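Local atomic coordinates of hydrazine synthase subunit gamma (Candidatus Kuenenia stuttgartiensis, PDB entry 5C2V), a protein that catalyses, within the hydrazine synthase complex, the three-electron reduction of nitric oxide to hydroxylamine, and binds two c-type hemes. Residues C[16-21]-C[140-145]; C[93-98]-C[155-160]; C[174-179]-C[308-313]; C[225-230]-C[285-290]. All blocks are in the same frame, centred on the assembly; numbering follows the deposited sequence.

Contact 1: C[16-21]-C[140-145]; sequences EPLGRE and SPMRLE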
loop_
_atom_site.group_PDB
_atom_site.type_symbol
_atom_site.label_atom_id
_atom_site.label_comp_id
_atom_site.label_asym_id
_atom_site.label_seq_id
_atom_site.Cartn_x
_atom_site.Cartn_y
_atom_site.Cartn_z
ATOM N N GLU C 16 -6.314 51.264 22.570
ATOM C CA GLU C 16 -6.879 49.931 22.390
ATOM C C GLU C 16 -8.189 50.005 21.613
ATOM O O GLU C 16 -8.947 50.964 21.758
ATOM C CB GLU C 16 -7.100 49.248 23.742
ATOM C CG GLU C 16 -5.818 48.937 24.499
ATOM C CD GLU C 16 -6.068 48.141 25.766
ATOM O OE1 GLU C 16 -5.126 47.994 26.573
ATOM O OE2 GLU C 16 -7.205 47.658 25.952
ATOM N N PRO C 17 -8.458 48.990 20.777
ATOM C CA PRO C 17 -9.670 48.964 19.951
ATOM C C PRO C 17 -10.913 48.540 20.727
ATOM O O PRO C 17 -10.830 48.252 21.921
ATOM C CB PRO C 17 -9.329 47.933 18.876
ATOM C CG PRO C 17 -8.399 46.995 19.559
ATOM C CD PRO C 17 -7.580 47.838 20.501
ATOM N N LEU C 18 -12.053 48.505 20.043
ATOM C CA LEU C 18 -13.309 48.092 20.657
ATOM C C LEU C 18 -13.337 46.583 20.865
ATOM O O LEU C 18 -12.751 45.831 20.089
ATOM C CB LEU C 18 -14.498 48.527 19.796
ATOM C CG LEU C 18 -14.637 50.025 19.522
ATOM C CD1 LEU C 18 -15.778 50.288 18.553
ATOM C CD2 LEU C 18 -14.842 50.794 20.817
ATOM N N GLY C 19 -14.027 46.147 21.914
ATOM C CA GLY C 19 -14.111 44.734 22.233
ATOM C C GLY C 19 -15.014 43.959 21.293
ATOM O O GLY C 19 -15.577 44.517 20.350
ATOM N N ARG C 20 -15.143 42.663 21.551
ATOM C CA ARG C 20 -15.984 41.791 20.739
ATOM C C ARG C 20 -17.467 42.036 20.994
ATOM O O ARG C 20 -18.242 42.241 20.058
ATOM C CB ARG C 20 -15.650 40.326 21.020
ATOM C CG ARG C 20 -16.411 39.336 20.160
ATOM C CD ARG C 20 -16.174 37.916 20.640
ATOM N NE ARG C 20 -16.712 36.925 19.714
ATOM C CZ ARG C 20 -16.685 35.615 19.931
ATOM N NH1 ARG C 20 -16.150 35.137 21.044
ATOM N NH2 ARG C 20 -17.194 34.783 19.034
ATOM N N GLU C 21 -17.840 42.013 22.271
ATOM C CA GLU C 21 -19.227 42.162 22.705
ATOM C C GLU C 21 -20.147 41.144 22.031
ATOM O O GLU C 21 -19.797 39.971 21.907
ATOM C CB GLU C 21 -19.721 43.587 22.443
ATOM C CG GLU C 21 -18.865 44.659 23.101
ATOM C CD GLU C 21 -19.563 46.003 23.178
ATOM O OE1 GLU C 21 -19.109 46.951 22.504
ATOM O OE2 GLU C 21 -20.561 46.112 23.921
ATOM N N SER C 140 -20.341 43.713 16.002
ATOM C CA SER C 140 -21.157 44.215 17.098
ATOM C C SER C 140 -21.747 45.559 16.672
ATOM O O SER C 140 -21.239 46.180 15.738
ATOM C CB SER C 140 -20.321 44.356 18.375
ATOM O OG SER C 140 -19.300 45.324 18.213
ATOM N N PRO C 141 -22.829 46.004 17.335
ATOM C CA PRO C 141 -23.421 47.302 16.985
ATOM C C PRO C 141 -22.408 48.446 17.048
ATOM O O PRO C 141 -22.357 49.290 16.146
ATOM C CB PRO C 141 -24.508 47.490 18.047
ATOM C CG PRO C 141 -24.869 46.112 18.464
ATOM C CD PRO C 141 -23.608 45.304 18.373
ATOM N N MET C 142 -21.600 48.449 18.102
ATOM C CA MET C 142 -20.627 49.509 18.337
ATOM C C MET C 142 -19.565 49.566 17.242
ATOM O O MET C 142 -19.279 50.633 16.702
ATOM C CB MET C 142 -19.959 49.320 19.699
ATOM C CG MET C 142 -19.288 50.570 20.242
ATOM S SD MET C 142 -20.475 51.888 20.567
ATOM C CE MET C 142 -19.400 53.159 21.227
ATOM N N ARG C 143 -18.985 48.413 16.920
ATOM C CA ARG C 143 -17.933 48.346 15.909
ATOM C C ARG C 143 -18.463 48.716 14.527
ATOM O O ARG C 143 -17.771 49.370 13.741
ATOM C CB ARG C 143 -17.300 46.952 15.886
ATOM C CG ARG C 143 -16.346 46.703 17.047
ATOM C CD ARG C 143 -15.574 45.396 16.905
ATOM N NE ARG C 143 -16.314 44.249 17.425
ATOM C CZ ARG C 143 -16.776 43.253 16.677
ATOM N NH1 ARG C 143 -16.570 43.252 15.366
ATOM N NH2 ARG C 143 -17.438 42.252 17.242
ATOM N N LEU C 144 -19.693 48.306 14.235
ATOM C CA LEU C 144 -20.327 48.667 12.973
ATOM C C LEU C 144 -20.527 50.176 12.891
ATOM O O LEU C 144 -20.168 50.801 11.893
ATOM C CB LEU C 144 -21.666 47.947 12.807
ATOM C CG LEU C 144 -22.418 48.260 11.510
ATOM C CD1 LEU C 144 -21.524 48.030 10.300
ATOM C CD2 LEU C 144 -23.690 47.431 11.405
ATOM N N GLU C 145 -21.091 50.754 13.949
ATOM C CA GLU C 145 -21.320 52.196 13.994
ATOM C C GLU C 145 -20.013 52.968 13.837
ATOM O O GLU C 145 -19.961 53.974 13.132
ATOM C CB GLU C 145 -22.010 52.596 15.300
ATOM C CG GLU C 145 -22.341 54.079 15.383
ATOM C CD GLU C 145 -22.979 54.468 16.701
ATOM O OE1 GLU C 145 -23.155 53.584 17.565
ATOM O OE2 GLU C 145 -23.308 55.662 16.870
HETATM O O HOH W 1 -17.871 46.225 20.394
#

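Contact 2: C[93-98]-C[155-160]; sequences YIRGGR and EFTGSP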
loop_
_atom_site.group_PDB
_atom_site.type_symbol
_atom_site.label_atom_id
_atom_site.label_comp_id
_atom_site.label_asym_id
_atom_site.label_seq_id
_atom_site.Cartn_x
_atom_site.Cartn_y
_atom_site.Cartn_z
ATOM N N TYR C 93 -15.270 53.561 -4.969
ATOM C CA TYR C 93 -14.408 54.606 -4.434
ATOM C C TYR C 93 -15.109 55.239 -3.233
ATOM O O TYR C 93 -16.183 55.823 -3.377
ATOM C CB TYR C 93 -14.112 55.641 -5.524
ATOM C CG TYR C 93 -13.046 56.660 -5.194
ATOM C CD1 TYR C 93 -11.701 56.375 -5.384
ATOM C CD2 TYR C 93 -13.386 57.921 -4.724
ATOM C CE1 TYR C 93 -10.725 57.311 -5.098
ATOM C CE2 TYR C 93 -12.418 58.860 -4.437
ATOM C CZ TYR C 93 -11.088 58.549 -4.620
ATOM O OH TYR C 93 -10.121 59.485 -4.332
ATOM N N ILE C 94 -14.508 55.122 -2.051
ATOM C CA ILE C 94 -15.214 55.459 -0.814
ATOM C C ILE C 94 -14.945 56.857 -0.242
ATOM O O ILE C 94 -15.439 57.180 0.838
ATOM C CB ILE C 94 -14.920 54.420 0.295
ATOM C CG1 ILE C 94 -13.419 54.277 0.532
ATOM C CG2 ILE C 94 -15.529 53.074 -0.064
ATOM C CD1 ILE C 94 -13.076 53.350 1.679
ATOM N N ARG C 95 -14.164 57.680 -0.935
ATOM C CA ARG C 95 -14.006 59.070 -0.505
ATOM C C ARG C 95 -15.301 59.842 -0.741
ATOM O O ARG C 95 -15.910 59.729 -1.805
ATOM C CB ARG C 95 -12.851 59.758 -1.234
ATOM C CG ARG C 95 -11.465 59.245 -0.881
ATOM C CD ARG C 95 -11.160 59.422 0.597
ATOM N NE ARG C 95 -9.736 59.262 0.880
ATOM C CZ ARG C 95 -8.890 60.275 1.044
ATOM N NH1 ARG C 95 -9.324 61.525 0.967
ATOM N NH2 ARG C 95 -7.609 60.037 1.294
ATOM N N GLY C 96 -15.715 60.621 0.254
ATOM C CA GLY C 96 -16.926 61.417 0.155
ATOM C C GLY C 96 -18.171 60.578 -0.065
ATOM O O GLY C 96 -18.986 60.876 -0.938
ATOM N N GLY C 97 -18.319 59.526 0.733
ATOM C CA GLY C 97 -19.409 58.584 0.557
ATOM C C GLY C 97 -20.750 59.039 1.099
ATOM O O GLY C 97 -21.795 58.679 0.554
ATOM N N ARG C 98 -20.731 59.828 2.168
ATOM C CA ARG C 98 -21.964 60.224 2.844
ATOM C C ARG C 98 -22.760 61.264 2.058
ATOM O O ARG C 98 -23.960 61.429 2.275
ATOM C CB ARG C 98 -21.655 60.766 4.243
ATOM C CG ARG C 98 -20.919 62.098 4.256
ATOM C CD ARG C 98 -20.852 62.677 5.662
ATOM N NE ARG C 98 -20.233 64.000 5.680
ATOM C CZ ARG C 98 -20.137 64.768 6.759
ATOM N NH1 ARG C 98 -20.625 64.350 7.920
ATOM N NH2 ARG C 98 -19.558 65.958 6.680
ATOM N N GLU C 155 -13.170 62.297 3.164
ATOM C CA GLU C 155 -13.378 63.456 2.303
ATOM C C GLU C 155 -12.577 63.333 1.013
ATOM O O GLU C 155 -11.575 62.620 0.964
ATOM C CB GLU C 155 -12.993 64.744 3.036
ATOM C CG GLU C 155 -13.728 64.971 4.349
ATOM C CD GLU C 155 -15.173 65.386 4.151
ATOM O OE1 GLU C 155 -15.531 65.791 3.026
ATOM O OE2 GLU C 155 -15.951 65.309 5.125
ATOM N N PHE C 156 -13.026 64.027 -0.029
ATOM C CA PHE C 156 -12.340 64.010 -1.318
ATOM C C PHE C 156 -10.915 64.553 -1.217
ATOM O O PHE C 156 -10.630 65.433 -0.405
ATOM C CB PHE C 156 -13.128 64.812 -2.356
ATOM C CG PHE C 156 -14.481 64.239 -2.673
ATOM C CD1 PHE C 156 -14.599 63.046 -3.367
ATOM C CD2 PHE C 156 -15.636 64.900 -2.287
ATOM C CE1 PHE C 156 -15.845 62.518 -3.662
ATOM C CE2 PHE C 156 -16.882 64.379 -2.579
ATOM C CZ PHE C 156 -16.987 63.187 -3.268
ATOM N N THR C 157 -10.025 64.015 -2.046
ATOM C CA THR C 157 -8.631 64.446 -2.067
ATOM C C THR C 157 -8.441 65.739 -2.853
ATOM O O THR C 157 -7.614 66.578 -2.495
ATOM C CB THR C 157 -7.715 63.366 -2.679
ATOM O OG1 THR C 157 -8.107 63.116 -4.035
ATOM C CG2 THR C 157 -7.800 62.076 -1.884
ATOM N N GLY C 158 -9.210 65.893 -3.926
ATOM C CA GLY C 158 -9.037 67.014 -4.833
ATOM C C GLY C 158 -8.052 66.663 -5.932
ATOM O O GLY C 158 -7.153 65.848 -5.730
ATOM N N SER C 159 -8.214 67.285 -7.096
ATOM C CA SER C 159 -7.404 66.943 -8.263
ATOM C C SER C 159 -6.040 67.633 -8.272
ATOM O O SER C 159 -5.948 68.850 -8.105
ATOM C CB SER C 159 -8.159 67.285 -9.547
ATOM O OG SER C 159 -7.406 66.921 -10.690
ATOM N N PRO C 160 -4.973 66.841 -8.460
ATOM C CA PRO C 160 -3.571 67.265 -8.589
ATOM C C PRO C 160 -3.252 67.984 -9.900
ATOM O O PRO C 160 -2.211 68.631 -10.010
ATOM C CB PRO C 160 -2.805 65.944 -8.512
ATOM C CG PRO C 160 -3.757 64.937 -9.044
ATOM C CD PRO C 160 -5.109 65.377 -8.561
#

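Contact 3: C[174-179]-C[308-313]; sequences RGQKIF and VEYLKA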
loop_
_atom_site.group_PDB
_atom_site.type_symbol
_atom_site.label_atom_id
_atom_site.label_comp_id
_atom_site.label_asym_id
_atom_site.label_seq_id
_atom_site.Cartn_x
_atom_site.Cartn_y
_atom_site.Cartn_z
ATOM N N ARG C 174 -10.964 74.573 -21.664
ATOM C CA ARG C 174 -11.494 74.193 -22.970
ATOM C C ARG C 174 -12.491 73.046 -22.840
ATOM O O ARG C 174 -13.519 73.025 -23.519
ATOM C CB ARG C 174 -10.359 73.798 -23.916
ATOM C CG ARG C 174 -10.372 74.533 -25.245
ATOM C CD ARG C 174 -9.171 74.158 -26.108
ATOM N NE ARG C 174 -7.897 74.500 -25.479
ATOM C CZ ARG C 174 -6.968 73.612 -25.137
ATOM N NH1 ARG C 174 -7.164 72.320 -25.364
ATOM N NH2 ARG C 174 -5.838 74.015 -24.570
ATOM N N GLY C 175 -12.181 72.095 -21.963
ATOM C CA GLY C 175 -13.042 70.946 -21.746
ATOM C C GLY C 175 -14.306 71.277 -20.975
ATOM O O GLY C 175 -15.336 70.621 -21.149
ATOM N N GLN C 176 -14.232 72.295 -20.123
ATOM C CA GLN C 176 -15.373 72.691 -19.302
ATOM C C GLN C 176 -16.546 73.153 -20.164
ATOM O O GLN C 176 -17.707 72.944 -19.812
ATOM C CB GLN C 176 -14.972 73.799 -18.326
ATOM C CG GLN C 176 -16.065 74.191 -17.342
ATOM C CD GLN C 176 -15.626 75.282 -16.385
ATOM O OE1 GLN C 176 -14.586 75.910 -16.579
ATOM N NE2 GLN C 176 -16.417 75.509 -15.344
ATOM N N LYS C 177 -16.235 73.774 -21.297
ATOM C CA LYS C 177 -17.266 74.246 -22.215
ATOM C C LYS C 177 -17.976 73.082 -22.901
ATOM O O LYS C 177 -19.184 73.130 -23.129
ATOM C CB LYS C 177 -16.664 75.188 -23.259
ATOM C CG LYS C 177 -16.229 76.532 -22.701
ATOM C CD LYS C 177 -15.692 77.431 -23.802
ATOM C CE LYS C 177 -14.391 76.896 -24.372
ATOM N NZ LYS C 177 -13.310 76.919 -23.351
ATOM N N ILE C 178 -17.217 72.040 -23.230
ATOM C CA ILE C 178 -17.784 70.837 -23.830
ATOM C C ILE C 178 -18.647 70.102 -22.808
ATOM O O ILE C 178 -19.737 69.623 -23.125
ATOM C CB ILE C 178 -16.681 69.893 -24.369
ATOM C CG1 ILE C 178 -16.209 70.344 -25.755
ATOM C CG2 ILE C 178 -17.181 68.460 -24.452
ATOM C CD1 ILE C 178 -15.267 71.527 -25.744
ATOM N N PHE C 179 -18.153 70.035 -21.575
ATOM C CA PHE C 179 -18.872 69.393 -20.479
ATOM C C PHE C 179 -20.226 70.051 -20.227
ATOM O O PHE C 179 -21.239 69.372 -20.065
ATOM C CB PHE C 179 -18.025 69.434 -19.203
ATOM C CG PHE C 179 -18.642 68.715 -18.033
ATOM C CD1 PHE C 179 -18.405 67.367 -17.828
ATOM C CD2 PHE C 179 -19.442 69.394 -17.126
ATOM C CE1 PHE C 179 -18.963 66.705 -16.749
ATOM C CE2 PHE C 179 -20.004 68.737 -16.047
ATOM C CZ PHE C 179 -19.764 67.392 -15.859
ATOM N N VAL C 308 -11.711 64.963 -21.302
ATOM C CA VAL C 308 -10.990 64.055 -20.416
ATOM C C VAL C 308 -10.136 64.839 -19.425
ATOM O O VAL C 308 -10.119 64.537 -18.231
ATOM C CB VAL C 308 -10.098 63.080 -21.214
ATOM C CG1 VAL C 308 -9.092 62.395 -20.298
ATOM C CG2 VAL C 308 -10.951 62.054 -21.942
ATOM N N GLU C 309 -9.438 65.856 -19.923
ATOM C CA GLU C 309 -8.599 66.697 -19.074
ATOM C C GLU C 309 -9.421 67.433 -18.021
ATOM O O GLU C 309 -8.967 67.620 -16.891
ATOM C CB GLU C 309 -7.815 67.701 -19.921
ATOM C CG GLU C 309 -6.642 67.094 -20.674
ATOM C CD GLU C 309 -5.541 66.609 -19.749
ATOM O OE1 GLU C 309 -5.440 67.125 -18.615
ATOM O OE2 GLU C 309 -4.776 65.709 -20.156
ATOM N N TYR C 310 -10.627 67.850 -18.391
ATOM C CA TYR C 310 -11.521 68.517 -17.451
ATOM C C TYR C 310 -12.022 67.535 -16.398
ATOM O O TYR C 310 -12.180 67.892 -15.230
ATOM C CB TYR C 310 -12.701 69.159 -18.182
ATOM C CG TYR C 310 -13.733 69.766 -17.258
ATOM C CD1 TYR C 310 -13.422 70.861 -16.462
ATOM C CD2 TYR C 310 -15.020 69.250 -17.188
ATOM C CE1 TYR C 310 -14.364 71.420 -15.616
ATOM C CE2 TYR C 310 -15.967 69.801 -16.347
ATOM C CZ TYR C 310 -15.634 70.886 -15.564
ATOM O OH TYR C 310 -16.579 71.435 -14.729
ATOM N N LEU C 311 -12.277 66.300 -16.821
ATOM C CA LEU C 311 -12.654 65.243 -15.889
ATOM C C LEU C 311 -11.529 64.987 -14.892
ATOM O O LEU C 311 -11.774 64.774 -13.704
ATOM C CB LEU C 311 -13.005 63.958 -16.640
ATOM C CG LEU C 311 -14.332 63.972 -17.402
ATOM C CD1 LEU C 311 -14.477 62.727 -18.260
ATOM C CD2 LEU C 311 -15.496 64.094 -16.432
ATOM N N LYS C 312 -10.294 65.029 -15.382
ATOM C CA LYS C 312 -9.117 64.869 -14.535
ATOM C C LYS C 312 -8.992 66.005 -13.525
ATOM O O LYS C 312 -8.329 65.864 -12.498
ATOM C CB LYS C 312 -7.847 64.799 -15.388
ATOM C CG LYS C 312 -7.735 63.563 -16.264
ATOM C CD LYS C 312 -6.511 63.645 -17.165
ATOM C CE LYS C 312 -5.244 63.880 -16.357
ATOM N NZ LYS C 312 -4.049 64.058 -17.227
ATOM N N ALA C 313 -9.631 67.133 -13.825
ATOM C CA ALA C 313 -9.532 68.322 -12.987
ATOM C C ALA C 313 -10.534 68.302 -11.837
ATOM O O ALA C 313 -10.463 69.130 -10.929
ATOM C CB ALA C 313 -9.724 69.575 -13.829
#

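Contact 4: C[225-230]-C[285-290]; sequences KVFNIS and NTVNDK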
loop_
_atom_site.group_PDB
_atom_site.type_symbol
_atom_site.label_atom_id
_atom_site.label_comp_id
_atom_site.label_asym_id
_atom_site.label_seq_id
_atom_site.Cartn_x
_atom_site.Cartn_y
_atom_site.Cartn_z
ATOM N N LYS C 225 -22.760 39.000 -23.911
ATOM C CA LYS C 225 -22.219 39.454 -25.185
ATOM C C LYS C 225 -21.121 40.472 -24.921
ATOM O O LYS C 225 -21.117 41.132 -23.882
ATOM C CB LYS C 225 -23.310 40.064 -26.067
ATOM C CG LYS C 225 -23.766 41.447 -25.628
ATOM C CD LYS C 225 -24.584 42.136 -26.708
ATOM C CE LYS C 225 -25.841 41.350 -27.041
ATOM N NZ LYS C 225 -26.674 42.047 -28.060
ATOM N N VAL C 226 -20.182 40.594 -25.852
ATOM C CA VAL C 226 -19.077 41.515 -25.653
ATOM C C VAL C 226 -19.588 42.941 -25.807
ATOM O O VAL C 226 -20.081 43.323 -26.868
ATOM C CB VAL C 226 -17.938 41.259 -26.660
ATOM C CG1 VAL C 226 -16.771 42.198 -26.396
ATOM C CG2 VAL C 226 -17.490 39.807 -26.598
ATOM N N PHE C 227 -19.468 43.725 -24.741
ATOM C CA PHE C 227 -19.949 45.100 -24.760
ATOM C C PHE C 227 -18.841 46.069 -25.147
ATOM O O PHE C 227 -19.092 47.247 -25.397
ATOM C CB PHE C 227 -20.541 45.487 -23.400
ATOM C CG PHE C 227 -19.559 45.424 -22.260
ATOM C CD1 PHE C 227 -18.702 46.483 -22.002
ATOM C CD2 PHE C 227 -19.508 44.315 -21.433
ATOM C CE1 PHE C 227 -17.805 46.430 -20.954
ATOM C CE2 PHE C 227 -18.616 44.260 -20.379
ATOM C CZ PHE C 227 -17.763 45.317 -20.142
ATOM N N ASN C 228 -17.613 45.566 -25.193
ATOM C CA ASN C 228 -16.482 46.395 -25.570
ATOM C C ASN C 228 -16.222 46.240 -27.060
ATOM O O ASN C 228 -15.767 45.191 -27.518
ATOM C CB ASN C 228 -15.245 46.019 -24.753
ATOM C CG ASN C 228 -14.186 47.107 -24.757
ATOM O OD1 ASN C 228 -14.130 47.934 -25.666
ATOM N ND2 ASN C 228 -13.339 47.109 -23.733
ATOM N N ILE C 229 -16.509 47.296 -27.812
ATOM C CA ILE C 229 -16.433 47.249 -29.267
ATOM C C ILE C 229 -14.984 47.230 -29.733
ATOM O O ILE C 229 -14.616 46.463 -30.624
ATOM C CB ILE C 229 -17.170 48.445 -29.902
ATOM C CG1 ILE C 229 -18.667 48.363 -29.595
ATOM C CG2 ILE C 229 -16.943 48.481 -31.405
ATOM C CD1 ILE C 229 -19.484 49.472 -30.218
ATOM N N SER C 230 -14.163 48.075 -29.118
ATOM C CA SER C 230 -12.744 48.136 -29.441
ATOM C C SER C 230 -12.043 46.824 -29.100
ATOM O O SER C 230 -11.144 46.385 -29.820
ATOM C CB SER C 230 -12.079 49.301 -28.703
ATOM O OG SER C 230 -12.418 49.294 -27.328
ATOM N N ASN C 285 -18.133 56.165 -26.701
ATOM C CA ASN C 285 -19.232 55.275 -27.089
ATOM C C ASN C 285 -18.738 53.901 -27.515
ATOM O O ASN C 285 -19.174 53.347 -28.526
ATOM C CB ASN C 285 -20.072 55.895 -28.211
ATOM C CG ASN C 285 -20.816 57.138 -27.767
ATOM O OD1 ASN C 285 -21.214 57.258 -26.609
ATOM N ND2 ASN C 285 -21.006 58.074 -28.690
ATOM N N THR C 286 -17.817 53.362 -26.726
ATOM C CA THR C 286 -17.278 52.028 -26.934
ATOM C C THR C 286 -17.970 51.041 -25.998
ATOM O O THR C 286 -18.599 50.080 -26.441
ATOM C CB THR C 286 -15.757 51.994 -26.715
ATOM O OG1 THR C 286 -15.439 52.636 -25.475
ATOM C CG2 THR C 286 -15.042 52.718 -27.846
ATOM N N VAL C 287 -17.837 51.286 -24.697
ATOM C CA VAL C 287 -18.375 50.389 -23.678
ATOM C C VAL C 287 -19.826 50.696 -23.292
ATOM O O VAL C 287 -20.366 50.081 -22.373
ATOM C CB VAL C 287 -17.508 50.424 -22.405
ATOM C CG1 VAL C 287 -16.117 49.891 -22.701
ATOM C CG2 VAL C 287 -17.435 51.835 -21.850
ATOM N N ASN C 288 -20.453 51.649 -23.979
ATOM C CA ASN C 288 -21.870 51.940 -23.751
ATOM C C ASN C 288 -22.634 52.184 -25.052
ATOM O O ASN C 288 -22.031 52.408 -26.102
ATOM C CB ASN C 288 -22.029 53.148 -22.823
ATOM C CG ASN C 288 -21.354 54.394 -23.363
ATOM O OD1 ASN C 288 -21.925 55.121 -24.176
ATOM N ND2 ASN C 288 -20.134 54.652 -22.906
ATOM N N ASP C 289 -23.962 52.139 -24.974
ATOM C CA ASP C 289 -24.812 52.363 -26.142
ATOM C C ASP C 289 -24.644 53.781 -26.680
ATOM O O ASP C 289 -24.291 54.696 -25.936
ATOM C CB ASP C 289 -26.280 52.098 -25.802
ATOM C CG ASP C 289 -26.609 50.618 -25.749
ATOM O OD1 ASP C 289 -25.903 49.827 -26.407
ATOM O OD2 ASP C 289 -27.577 50.247 -25.052
ATOM N N LYS C 290 -24.896 53.953 -27.974
ATOM C CA LYS C 290 -24.604 55.213 -28.650
ATOM C C LYS C 290 -25.422 56.378 -28.101
ATOM O O LYS C 290 -26.653 56.341 -28.082
ATOM C CB LYS C 290 -24.851 55.072 -30.152
ATOM C CG LYS C 290 -24.141 56.115 -30.996
ATOM C CD LYS C 290 -24.317 55.830 -32.478
ATOM C CE LYS C 290 -23.396 56.698 -33.316
ATOM N NZ LYS C 290 -21.964 56.446 -32.994
HETATM O O HOH W 2 -13.205 50.650 -24.798
#

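Contact 1: C[16-21]-C[140-145]
R143 reaches from the first turn of helix 141-152 into the bend formed by L18, G19 and R20, each part of its side chain finding a partner. Its aliphatic start is apolar: CG, set anti to the carbonyl carbon (chi1 -76°), rests 3.8 Å from L18 CB. CD passes beside the carbonyl of G19, and a bend at chi3 (-86°) turns NE to that oxygen. R143 NE donates to G19 O at 3.0 Å, from a position tilted out of the carbonyl plane. At the tip, R143 NH2 gives the straighter bond, 2.9 Å to R20 O with an N-H...O angle of 169°, in the carbonyl plane and on a lone pair. The remaining nitrogen, NH1, is taken by Q49. Arginine suits the place because one side chain can donate to two successive carbonyls. G19 O is gripped a second time by a water, which also donates to E21 OE1 and accepts from S140 OG. S140, the N-cap of the helix, accepts a weak bond of 3.4 Å from R143 N to its own OG. Alongside, L18 CD1 meets M142 CG at 3.9 Å, the two apolar side chains crossing at about a right angle. The loop, leading from strand 4-10 to helix 26-30, is thereby held against helix 141-152, while L18 also leans on Y45 of helix 43-51 and W15 of the alpha subunit packs on R143.

Contact 2: C[93-98]-C[155-160]
This is a loop-to-loop contact, in which R95 and G96 meet E155, F156 and T157 where the chain leaves helix 141-152 and heads for helix 170-179. R95 supplies the polar link: NH1 donates to E155 O, nearly along the C=O axis, with the oxygen close to the guanidinium plane. The modelled R95 NH1 to E155 O distance of 2.5 Å is too short to be taken literally. A bend at chi2 (-60°) carries CD of R95 toward the same oxygen. Across one face of this guanidinium lies the methyl of T157, its CG2 3.6 Å from R95 CZ; a threonine serves both needs here, since its OG1 bonds to Y265, while D263 receives the backbone N-H groups of T157 and G158.

F156 offers a broad ring to G96, whose CA stands over one face, offset toward the rim, in a CH-pi contact 4.1 Å from the ring centroid. Glycine suits this place because the backbone has a positive phi (61°) and carries no side chain to keep the ring at a distance. Further along, R98 NH2 and E155 OE2 form a long salt bridge of 4.0 Å, a matter of charge alone, with the guanidinium and carboxylate planes 83° apart; E155 OE1 bonds to Y99. The side chain of Y93 lies about 6 Å from a calcium ion, probably the one bound by N90 and S267. The arrangement, a linker between two heme lobes beside a calcium site, is consistent with the two-lobed, diheme cytochrome c peroxidase type of fold.

Contact 3: C[174-179]-C[308-313]
F179 N donates to G175 O at 2.9 Å, a helical backbone bond whose two residues both border the ring of Y310. With CG anti to its backbone N (chi1 175°), that tyrosine projects from its own helix onto the other, and no hydrogen bond crosses between the segments. Q176 CA sits over the centre of one ring face, 3.8 Å from the centroid, and CB and CG of the same glutamine continue across that face. F179 meets the edge of the tyrosine: Y310 CE2 comes over the F179 face toward its rim, an offset edge-to-face pair with centroids 5.1 Å apart and planes at 60°. A flat aromatic suits Y310 because it can serve one neighbour by face and another by edge. G175, lacking a side chain, lets the backbones approach to 5.2 Å between its CA and that of Y310. L311 CD2 lies 4.4 Å from F179 CE1, and L311 also touches heme c. The helix segments cross at -99°, the nearly perpendicular packing of first and last helices characteristic of cytochrome c domains. Helix 170-179 is further tied to helix 301-312 by the salt bridge of R174 with D306, and P194 of a loop packs on both Q176 and Y310.

Contact 4: C[225-230]-C[285-290]
Over one face of the N228 amide lies a methyl, V287 CG1, 4.0 Å from N228 CG and almost equally far from OD1 and ND2. The F227 ring is in cation-pi contact with R213, and its CD1 approaches V287 CB at 4.1 Å. R213 also donates to V287 O, so one arginine serves the aromatic and the carbonyl beside it. The side chains of F227 and N228 both run alongside that of V287, pointing the same way. A beta-branched valine suits this position because one methyl can lie over the amide while CB stays close to CD1 of F227.

N228 is the N-cap of helix 229-234, a common role for asparagine. Its CG is anti to the backbone N (chi1 -161°), and OD1 weakly accepts the N-H of A231. S230 OG donates to N228 OD1 at 2.7 Å, and a bridging water gives the same oxygen a third donor. That water also donates to T286 OG1, 3.1 Å away, while T286 OG1 is bonded to N284, so, through the water, the threonine hydroxyl links the helix start to the loop of the cytochrome c region that runs on to H293, an axial ligand of heme c #2. Beyond the cap, I229 CG1 packs 3.6 Å from T286 O, a van der Waals contact between a methylene and a backbone carbonyl oxygen.

Overall arrangement
From the N terminus, residues 16-21 wait until helix 141-152 before contact 1 closes its loop. Segment 93-98 falls inside that loop but pairs only later, with 155-160, so contacts 1 and 2 cross and together bind the N-terminal arm and the heme c #1 region to the linker that follows. Helix 170-179 then opens contact 3, closed at the C-terminal end by helix 301-312, with contact 4 nested inside its long loop. Contacts 2 and 3 touch, S159 packing on A313, whereas contacts 3 and 4 have centres about 23 Å apart within the heme c #2 region. Contact 1 lies across the chain's centre from both.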